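Local coordinates for protein mitomycin biosynthesis 6-O-methyltransferase (Streptomyces lavendulae, PDB 3GWZ) that methylates the 6-hydroxyl on the quinone ring of 6-demethylmitomycins A and B, using S-adenosyl-L-methionine as methyl donor, to give mitomycins A and B, at residues Phe261-Ile265 with Arg288-Ile293; Met297-Arg302 with Glu365-Ala369. All coordinates share one frame; numbering follows the deposited sequence.

Interaction 1. Residues Phe261-Ile265 with Arg288-Ile293; sequences FFETI and RILRRI. With SAH (S-adenosyl-L-homocysteine), chain G.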
loop_
_atom_site.group_PDB
_atom_site.type_symbol
_atom_site.label_atom_id
_atom_site.label_comp_id
_atom_site.label_asym_id
_atom_site.label_seq_id
_atom_site.Cartn_x
_atom_site.Cartn_y
_atom_site.Cartn_z
ATOM N N PHE A 261 -24.869 4.803 -26.429
ATOM C CA PHE A 261 -25.315 6.183 -26.669
ATOM C C PHE A 261 -25.583 6.517 -28.145
ATOM O O PHE A 261 -26.072 7.609 -28.466
ATOM C CB PHE A 261 -24.423 7.239 -25.974
ATOM C CG PHE A 261 -22.941 7.099 -26.257
ATOM C CD1 PHE A 261 -22.461 7.058 -27.555
ATOM C CD2 PHE A 261 -22.027 7.059 -25.213
ATOM C CE1 PHE A 261 -21.096 6.944 -27.813
ATOM C CE2 PHE A 261 -20.659 6.953 -25.465
ATOM C CZ PHE A 261 -20.196 6.890 -26.767
ATOM N N PHE A 262 -25.301 5.580 -29.040
ATOM C CA PHE A 262 -25.698 5.764 -30.440
ATOM C C PHE A 262 -27.154 5.355 -30.650
ATOM O O PHE A 262 -27.753 5.663 -31.681
ATOM C CB PHE A 262 -24.814 4.961 -31.388
ATOM C CG PHE A 262 -23.436 5.522 -31.550
ATOM C CD1 PHE A 262 -23.229 6.690 -32.264
ATOM C CD2 PHE A 262 -22.344 4.868 -30.999
ATOM C CE1 PHE A 262 -21.942 7.207 -32.418
ATOM C CE2 PHE A 262 -21.068 5.374 -31.148
ATOM C CZ PHE A 262 -20.866 6.542 -31.855
ATOM N N GLU A 263 -27.712 4.658 -29.668
ATOM C CA GLU A 263 -29.064 4.125 -29.778
ATOM C C GLU A 263 -29.987 4.721 -28.729
ATOM O O GLU A 263 -31.180 4.887 -28.973
ATOM C CB GLU A 263 -29.050 2.604 -29.638
ATOM C CG GLU A 263 -28.234 1.879 -30.707
ATOM C CD GLU A 263 -28.574 2.317 -32.133
ATOM O OE1 GLU A 263 -29.752 2.641 -32.410
ATOM O OE2 GLU A 263 -27.655 2.330 -32.982
ATOM N N THR A 264 -29.432 5.055 -27.566
ATOM C CA THR A 264 -30.247 5.437 -26.418
ATOM C C THR A 264 -29.701 6.625 -25.637
ATOM O O THR A 264 -28.521 6.657 -25.279
ATOM C CB THR A 264 -30.372 4.256 -25.438
ATOM O OG1 THR A 264 -30.868 3.108 -26.137
ATOM C CG2 THR A 264 -31.302 4.600 -24.283
ATOM N N ILE A 265 -30.569 7.598 -25.374
ATOM C CA ILE A 265 -30.300 8.644 -24.392
ATOM C C ILE A 265 -31.578 8.835 -23.589
ATOM O O ILE A 265 -32.616 9.138 -24.167
ATOM C CB ILE A 265 -29.961 9.995 -25.054
ATOM C CG1 ILE A 265 -28.714 9.879 -25.934
ATOM C CG2 ILE A 265 -29.757 11.064 -23.994
ATOM C CD1 ILE A 265 -27.424 9.728 -25.154
ATOM N N ARG A 288 -24.176 12.225 -34.676
ATOM C CA ARG A 288 -25.117 11.169 -34.306
ATOM C C ARG A 288 -25.437 11.242 -32.818
ATOM O O ARG A 288 -26.602 11.189 -32.415
ATOM C CB ARG A 288 -24.564 9.779 -34.648
ATOM C CG ARG A 288 -24.449 9.484 -36.139
ATOM C CD ARG A 288 -23.684 8.172 -36.377
ATOM N NE ARG A 288 -24.459 7.017 -35.943
ATOM C CZ ARG A 288 -23.941 5.831 -35.630
ATOM N NH1 ARG A 288 -22.628 5.623 -35.693
ATOM N NH2 ARG A 288 -24.746 4.848 -35.249
ATOM N N ILE A 289 -24.401 11.357 -31.996
ATOM C CA ILE A 289 -24.601 11.418 -30.552
ATOM C C ILE A 289 -25.389 12.668 -30.165
ATOM O O ILE A 289 -26.364 12.592 -29.419
ATOM C CB ILE A 289 -23.247 11.378 -29.781
ATOM C CG1 ILE A 289 -22.548 10.040 -30.010
ATOM C CG2 ILE A 289 -23.473 11.582 -28.289
ATOM C CD1 ILE A 289 -21.046 10.072 -29.701
ATOM N N LEU A 290 -24.974 13.813 -30.698
ATOM C CA LEU A 290 -25.559 15.095 -30.324
ATOM C C LEU A 290 -27.032 15.158 -30.706
ATOM O O LEU A 290 -27.862 15.704 -29.969
ATOM C CB LEU A 290 -24.798 16.238 -30.999
ATOM C CG LEU A 290 -23.386 16.485 -30.472
ATOM C CD1 LEU A 290 -22.707 17.599 -31.267
ATOM C CD2 LEU A 290 -23.442 16.821 -28.979
ATOM N N ARG A 291 -27.351 14.607 -31.869
ATOM C CA ARG A 291 -28.727 14.642 -32.352
ATOM C C ARG A 291 -29.637 13.817 -31.444
ATOM O O ARG A 291 -30.754 14.234 -31.138
ATOM C CB ARG A 291 -28.813 14.173 -33.811
ATOM C CG ARG A 291 -28.413 15.252 -34.815
ATOM C CD ARG A 291 -28.492 14.776 -36.264
ATOM N NE ARG A 291 -28.083 15.834 -37.190
ATOM C CZ ARG A 291 -27.832 15.652 -38.485
ATOM N NH1 ARG A 291 -27.943 14.445 -39.030
ATOM N NH2 ARG A 291 -27.462 16.680 -39.238
ATOM N N ARG A 292 -29.157 12.659 -30.997
ATOM C CA ARG A 292 -29.940 11.854 -30.069
ATOM C C ARG A 292 -30.086 12.555 -28.718
ATOM O O ARG A 292 -31.122 12.447 -28.064
ATOM C CB ARG A 292 -29.355 10.452 -29.896
ATOM C CG ARG A 292 -30.321 9.511 -29.169
ATOM C CD ARG A 292 -29.911 8.056 -29.271
ATOM N NE ARG A 292 -29.846 7.590 -30.655
ATOM C CZ ARG A 292 -30.894 7.167 -31.355
ATOM N NH1 ARG A 292 -32.103 7.162 -30.810
ATOM N NH2 ARG A 292 -30.732 6.749 -32.604
ATOM N N ILE A 293 -29.050 13.270 -28.292
ATOM C CA ILE A 293 -29.141 14.029 -27.053
ATOM C C ILE A 293 -30.152 15.159 -27.224
ATOM O O ILE A 293 -31.038 15.337 -26.398
ATOM C CB ILE A 293 -27.776 14.611 -26.630
ATOM C CG1 ILE A 293 -26.806 13.479 -26.280
ATOM C CG2 ILE A 293 -27.933 15.555 -25.448
ATOM C CD1 ILE A 293 -25.376 13.961 -26.092
HETATM N N SAH G . -16.922 10.044 -19.011
HETATM C CA SAH G . -15.848 9.174 -18.420
HETATM C CB SAH G . -15.225 8.182 -19.422
HETATM C CG SAH G . -14.565 8.793 -20.673
HETATM S SD SAH G . -13.773 7.544 -21.679
HETATM C C SAH G . -14.769 10.043 -17.839
HETATM O O SAH G . -13.958 9.561 -17.042
HETATM O OXT SAH G . -14.684 11.242 -18.140
HETATM C "C5'" SAH G . -15.047 7.284 -22.897
HETATM C "C4'" SAH G . -16.147 6.299 -22.449
HETATM O "O4'" SAH G . -17.131 6.051 -23.480
HETATM C "C3'" SAH G . -15.678 4.911 -22.002
HETATM O "O3'" SAH G . -15.957 4.753 -20.602
HETATM C "C2'" SAH G . -16.504 3.906 -22.808
HETATM O "O2'" SAH G . -17.002 2.809 -22.032
HETATM C "C1'" SAH G . -17.685 4.738 -23.250
HETATM N N9 SAH G . -18.320 4.299 -24.513
HETATM C C8 SAH G . -17.691 4.043 -25.682
HETATM N N7 SAH G . -18.590 3.699 -26.640
HETATM C C5 SAH G . -19.818 3.751 -26.071
HETATM C C6 SAH G . -21.205 3.522 -26.518
HETATM N N6 SAH G . -21.426 3.158 -27.804
HETATM N N1 SAH G . -22.209 3.677 -25.612
HETATM C C2 SAH G . -21.964 4.037 -24.344
HETATM N N3 SAH G . -20.721 4.267 -23.867
HETATM C C4 SAH G . -19.636 4.144 -24.672
HETATM O O HOH W 1 -27.171 8.531 -31.067
#

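Interaction 2. Residues Met297-Arg302 with Glu365-Ala369; sequences MKPDSR and EIRRA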
loop_
_atom_site.group_PDB
_atom_site.type_symbol
_atom_site.label_atom_id
_atom_site.label_comp_id
_atom_site.label_asym_id
_atom_site.label_seq_id
_atom_site.Cartn_x
_atom_site.Cartn_y
_atom_site.Cartn_z
HETATM N N MSE A 297 -33.741 16.173 -24.986
HETATM C CA MSE A 297 -33.718 17.362 -24.145
HETATM C C MSE A 297 -35.061 18.092 -24.103
HETATM O O MSE A 297 -35.769 18.180 -25.107
HETATM C CB MSE A 297 -32.615 18.321 -24.597
HETATM C CG MSE A 297 -31.211 17.800 -24.298
HETATM SE SE MSE A 297 -29.808 18.884 -25.084
HETATM C CE MSE A 297 -30.040 20.472 -23.990
ATOM N N LYS A 298 -35.400 18.608 -22.926
ATOM C CA LYS A 298 -36.528 19.520 -22.793
ATOM C C LYS A 298 -36.058 20.919 -23.159
ATOM O O LYS A 298 -34.865 21.216 -23.085
ATOM C CB LYS A 298 -37.059 19.514 -21.357
ATOM C CG LYS A 298 -37.543 18.159 -20.885
ATOM C CD LYS A 298 -38.040 18.221 -19.450
ATOM C CE LYS A 298 -36.976 18.759 -18.513
ATOM N NZ LYS A 298 -37.332 18.527 -17.085
ATOM N N PRO A 299 -36.992 21.791 -23.552
ATOM C CA PRO A 299 -36.610 23.156 -23.920
ATOM C C PRO A 299 -35.725 23.813 -22.862
ATOM O O PRO A 299 -34.850 24.611 -23.194
ATOM C CB PRO A 299 -37.957 23.878 -24.011
ATOM C CG PRO A 299 -38.913 22.800 -24.416
ATOM C CD PRO A 299 -38.435 21.543 -23.735
ATOM N N ASP A 300 -35.955 23.470 -21.600
ATOM C CA ASP A 300 -35.222 24.071 -20.491
ATOM C C ASP A 300 -33.980 23.253 -20.098
ATOM O O ASP A 300 -33.205 23.660 -19.237
ATOM C CB ASP A 300 -36.145 24.254 -19.278
ATOM C CG ASP A 300 -37.082 23.061 -19.057
ATOM O OD1 ASP A 300 -37.800 22.666 -20.006
ATOM O OD2 ASP A 300 -37.120 22.530 -17.923
ATOM N N SER A 301 -33.795 22.104 -20.736
ATOM C CA SER A 301 -32.659 21.243 -20.422
ATOM C C SER A 301 -31.337 21.896 -20.798
ATOM O O SER A 301 -31.286 22.771 -21.663
ATOM C CB SER A 301 -32.782 19.899 -21.142
ATOM O OG SER A 301 -33.806 19.115 -20.566
ATOM N N ARG A 302 -30.265 21.468 -20.138
ATOM C CA ARG A 302 -28.931 21.912 -20.504
ATOM C C ARG A 302 -28.020 20.712 -20.760
ATOM O O ARG A 302 -28.159 19.669 -20.119
ATOM C CB ARG A 302 -28.342 22.821 -19.419
ATOM C CG ARG A 302 -29.015 24.193 -19.308
ATOM C CD ARG A 302 -28.914 24.954 -20.622
ATOM N NE ARG A 302 -29.439 26.316 -20.532
ATOM C CZ ARG A 302 -30.652 26.684 -20.932
ATOM N NH1 ARG A 302 -31.491 25.792 -21.447
ATOM N NH2 ARG A 302 -31.030 27.952 -20.812
ATOM N N GLU A 365 -21.534 24.829 -21.845
ATOM C CA GLU A 365 -22.954 24.723 -21.542
ATOM C C GLU A 365 -23.780 24.992 -22.792
ATOM O O GLU A 365 -23.605 26.016 -23.453
ATOM C CB GLU A 365 -23.357 25.700 -20.436
ATOM C CG GLU A 365 -24.857 25.656 -20.127
ATOM C CD GLU A 365 -25.282 26.703 -19.113
ATOM O OE1 GLU A 365 -24.774 27.841 -19.186
ATOM O OE2 GLU A 365 -26.125 26.389 -18.248
ATOM N N ILE A 366 -24.695 24.075 -23.088
ATOM C CA ILE A 366 -25.386 24.036 -24.371
ATOM C C ILE A 366 -26.903 23.889 -24.184
ATOM O O ILE A 366 -27.365 23.199 -23.271
ATOM C CB ILE A 366 -24.831 22.865 -25.227
ATOM C CG1 ILE A 366 -23.368 23.128 -25.594
ATOM C CG2 ILE A 366 -25.675 22.625 -26.464
ATOM C CD1 ILE A 366 -22.528 21.867 -25.687
ATOM N N ARG A 367 -27.677 24.546 -25.042
ATOM C CA ARG A 367 -29.131 24.419 -24.997
ATOM C C ARG A 367 -29.665 24.126 -26.385
ATOM O O ARG A 367 -28.931 24.232 -27.368
ATOM C CB ARG A 367 -29.773 25.699 -24.457
ATOM C CG ARG A 367 -29.503 26.930 -25.311
ATOM C CD ARG A 367 -30.300 28.135 -24.824
ATOM N NE ARG A 367 -30.039 29.316 -25.641
ATOM C CZ ARG A 367 -30.739 29.646 -26.722
ATOM N NH1 ARG A 367 -31.753 28.887 -27.117
ATOM N NH2 ARG A 367 -30.426 30.741 -27.406
ATOM N N ARG A 368 -30.938 23.756 -26.472
ATOM C CA ARG A 368 -31.550 23.526 -27.772
ATOM C C ARG A 368 -31.721 24.846 -28.511
ATOM O O ARG A 368 -32.006 25.875 -27.903
ATOM C CB ARG A 368 -32.894 22.815 -27.634
ATOM C CG ARG A 368 -32.778 21.339 -27.303
ATOM C CD ARG A 368 -34.140 20.753 -27.001
ATOM N NE ARG A 368 -35.049 20.926 -28.127
ATOM C CZ ARG A 368 -36.374 20.921 -28.024
ATOM N NH1 ARG A 368 -36.950 20.758 -26.838
ATOM N NH2 ARG A 368 -37.122 21.088 -29.108
ATOM N N ALA A 369 -31.529 24.805 -29.826
ATOM C CA ALA A 369 -31.630 25.991 -30.660
ATOM C C ALA A 369 -33.087 26.419 -30.801
ATOM O O ALA A 369 -33.987 25.574 -30.819
ATOM C CB ALA A 369 -31.023 25.716 -32.028
HETATM O O HOH W 2 -32.403 23.349 -24.071
#

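Interaction 1. Residues Phe261-Ile265 with Arg288-Ile293
The F262 ring and the R288 guanidinium lie face to face, their planes 19° apart, with F262 CD1 3.5 Å from R288 CZ; the cation sits over the outer part of the ring, and its NH1 is also salt-bridged to D285. F261 CD1 comes over one face of the F262 ring toward its rim, and W281 meets that ring edge-to-face. The F261 ring has the adenine of SAH over one face, with F261 CE2 3.1 Å from SAH C4, while I289 CD1 approaches obliquely, 3.7 Å from F261 CE1. With CG between its backbone N and carbonyl carbon (chi1 52°), F261 lays its ring over the adenine whose N1 its own backbone N-H grips at 3.0 Å (F261 N to SAH N1). R292 lays one guanidinium face against the E263 peptide; its NE makes a weak, bent bond (124°) to F262 O at 3.0 Å. Water 1, in the guanidinium plane, accepts from R292 NE and donates to F261 O and R288 O, tying loop to helix. Farther along the loop, I265 CG1 packs on R292 CG, 3.6 Å away. Here the loop after strand 254-258 lines the adenine end of the cofactor site in a class I Rossmann-like methyltransferase, backed by helix 283-296.

Interaction 2. Residues Met297-Arg302 with Glu365-Ala369
E365, well along strand 361-368, sets its carboxylate near the bent side chain of R302: E365 OE2 is 3.8 Å from R302 CG, and the planes of the two charged groups stand 70° apart. R302 NE and E365 OE2 stay 4.0 Å apart, beyond a salt bridge, so any attraction is probably long-range; E365 is bonded instead to R352 through OE1 and to Y198 through OE2. At I366 the backbone does the touching. Its carbonyl oxygen receives a CA-H...O contact from R302, with R302 CA 3.4 Å from I366 O, and the CE methyl of M297 (a selenomethionine) reaches the same oxygen. The side chain of I366 packs on L303, V305 and L348. R367 comes next, with its CB against one face of the R302 guanidinium, 3.5 Å from R302 NH1; the two arginines run side by side, pointing the same way. That guanidinium is steadied from its own segment, because R302 NH1 donates almost straight (162°) to S301 O at 3.0 Å. R367 extends onward to a salt bridge with E351, which also draws R302 in a long, weak ion pair. R368 reaches back to the start of the loop: its CD lies 3.7 Å from M297 CB, and the bend at chi3 (58°) brings NH1 to M297 O for a weak bond and against the P299 ring. Its backbone N donates to water 2, which lies close to P299 O and S301 O. This is the alpha-to-beta connection of a Rossmann-like methyltransferase sheet, a type I turn from K298 to S301, packed against the end of the antiparallel strand 361-368.

Overall arrangement
Helix 283-296 joins the two contacts. Interaction 1 uses its middle, packed against the loop after strand 254-258, and interaction 2 begins with the first residue beyond its end and runs into strand 302-308. They follow in series, their centres 14 Å apart, adjoining along the chain but with no other touch between them. Both lie against the seven-stranded mixed sheet of the methyltransferase fold; only interaction 2 includes strand residues (302 and 365-368). No other chain of the assembly touches either. Interaction 1 lies at the adenine end of the cofactor pocket; interaction 2 lies farther out, where the C-terminal strand 361-368 runs antiparallel beside strand 302-308. One helix thus backs the cofactor-binding loop and leads to the strand beside the C-terminal one.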